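Local coordinates for porin protein associated with imipenem resistance (Acinetobacter baumannii, PDB 4FUV), which forms a beta-barrel in the outer membrane and is associated with imipenem resistance, probably through a part in ornithine and imipenem transport, at the interface of chains A and B. Sequence-based numbering; all coordinates share one arbitrary frame. Chains: chain A/B, porin protein associated with imipenem resistance.

The interface of chains A and B. Residues chain A 119, 126-128; chain B 119, 126-128.
A:Ser119 and B:Asp126, with their twins B:Ser119 and A:Asp126, meet in one part of the two-fold interface between two copies of this outer-membrane beta-barrel protein, through strands 119-122 and 125-129, which lie in a part of the chain reaching out beyond the barrel. The pairing is two-fold symmetric, but the structure alone does not show whether it exists in the membrane or arises from crystal packing.

A backbone-to-carboxylate hydrogen bond occurs on each side of the two-fold axis. The backbone N of A:Ser119 donates to the carboxylate oxygen OD2 of B:Asp126 at 2.8 Å, with an angle of 151° at the hydrogen. The donor arrives from above the carboxylate, 45° out of its plane. In B:Asp126, CG lies anti to the carbonyl carbon (chi1 -66°), which carries the carboxylate toward the start of the partner's strand 119-122. The A:Ser119 hydroxyl OG lies 3.6 Å from B:Asp126 OD2, too far to be counted as a hydrogen bond.

Apolar contacts lie close to the two-fold axis. The two serines meet through their methylenes, A:Ser119 CB lying 3.8 Å from B:Ser119 CB. A:Ile128 and B:Ile128 run past each other in opposite directions, with A:Ile128 CG1 3.7 Å from B:Ile128 CD1. Beyond this overlap, each terminal methyl reaches the opposite backbone: A:Ile128 CD1 lies 3.6 Å from B:Phe127 CA and 3.4 Å from the carbonyl O of B:Asp126. An extended side chain gives CD1 that reach. The same methyl also touches B:Asp126 CB at 3.9 Å, placing the isoleucine against the aliphatic base of the hydrogen-bonding aspartate. A:Phe127 and B:Phe127 take part through their backbones, while their rings point away from the partner.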
loop_
_atom_site.group_PDB
_atom_site.type_symbol
_atom_site.label_atom_id
_atom_site.label_comp_id
_atom_site.label_asym_id
_atom_site.label_seq_id
_atom_site.Cartn_x
_atom_site.Cartn_y
_atom_site.Cartn_z
ATOM N N SER A 119 11.182 -14.194 5.572
ATOM C CA SER A 119 10.082 -14.358 6.509
ATOM C C SER A 119 8.744 -14.538 5.790
ATOM O O SER A 119 8.553 -14.085 4.663
ATOM C CB SER A 119 9.998 -13.165 7.462
ATOM O OG SER A 119 9.759 -11.977 6.743
ATOM N N ASP A 126 4.976 -15.577 12.796
ATOM C CA ASP A 126 6.047 -15.339 11.839
ATOM C C ASP A 126 7.036 -16.501 11.832
ATOM O O ASP A 126 7.371 -17.042 12.890
ATOM C CB ASP A 126 6.778 -14.042 12.173
ATOM C CG ASP A 126 5.890 -12.812 12.009
ATOM O OD1 ASP A 126 5.014 -12.813 11.120
ATOM O OD2 ASP A 126 6.072 -11.846 12.767
ATOM N N PHE A 127 7.482 -16.862 10.629
ATOM C CA PHE A 127 8.482 -17.893 10.412
ATOM C C PHE A 127 9.510 -17.370 9.418
ATOM O O PHE A 127 9.220 -16.472 8.639
ATOM C CB PHE A 127 7.850 -19.159 9.831
ATOM C CG PHE A 127 6.951 -19.893 10.785
ATOM C CD1 PHE A 127 5.623 -19.525 10.923
ATOM C CD2 PHE A 127 7.429 -20.975 11.520
ATOM C CE1 PHE A 127 4.785 -20.207 11.793
ATOM C CE2 PHE A 127 6.605 -21.662 12.391
ATOM C CZ PHE A 127 5.266 -21.275 12.524
ATOM N N ILE A 128 10.712 -17.939 9.449
ATOM C CA ILE A 128 11.730 -17.613 8.460
ATOM C C ILE A 128 12.234 -18.900 7.824
ATOM O O ILE A 128 12.721 -19.791 8.521
ATOM C CB ILE A 128 12.925 -16.852 9.081
ATOM C CG1 ILE A 128 12.558 -15.377 9.310
ATOM C CG2 ILE A 128 14.146 -16.939 8.164
ATOM C CD1 ILE A 128 13.614 -14.596 10.113
ATOM N N SER B 119 8.656 -10.672 12.990
ATOM C CA SER B 119 9.746 -10.495 12.042
ATOM C C SER B 119 10.048 -9.017 11.793
ATOM O O SER B 119 9.187 -8.151 11.935
ATOM C CB SER B 119 9.430 -11.189 10.716
ATOM O OG SER B 119 8.277 -10.630 10.132
ATOM N N ASP B 126 16.189 -10.952 7.007
ATOM C CA ASP B 126 15.046 -11.101 7.897
ATOM C C ASP B 126 15.473 -11.713 9.228
ATOM O O ASP B 126 16.300 -12.629 9.258
ATOM C CB ASP B 126 13.978 -11.975 7.248
ATOM C CG ASP B 126 13.367 -11.325 6.008
ATOM O OD1 ASP B 126 13.253 -10.083 5.971
ATOM O OD2 ASP B 126 12.999 -12.059 5.077
ATOM N N PHE B 127 14.895 -11.187 10.308
ATOM C CA PHE B 127 15.108 -11.675 11.660
ATOM C C PHE B 127 13.756 -11.793 12.352
ATOM O O PHE B 127 12.802 -11.131 11.966
ATOM C CB PHE B 127 15.978 -10.709 12.464
ATOM C CG PHE B 127 17.407 -10.640 12.006
ATOM C CD1 PHE B 127 17.772 -9.800 10.967
ATOM C CD2 PHE B 127 18.392 -11.392 12.640
ATOM C CE1 PHE B 127 19.092 -9.722 10.548
ATOM C CE2 PHE B 127 19.711 -11.324 12.232
ATOM C CZ PHE B 127 20.064 -10.476 11.176
ATOM N N ILE B 128 13.682 -12.638 13.375
ATOM C CA ILE B 128 12.481 -12.735 14.193
ATOM C C ILE B 128 12.860 -12.555 15.656
ATOM O O ILE B 128 13.682 -13.305 16.183
ATOM C CB ILE B 128 11.764 -14.093 14.018
ATOM C CG1 ILE B 128 10.969 -14.113 12.703
ATOM C CG2 ILE B 128 10.816 -14.350 15.192
ATOM C CD1 ILE B 128 10.394 -15.496 12.349
#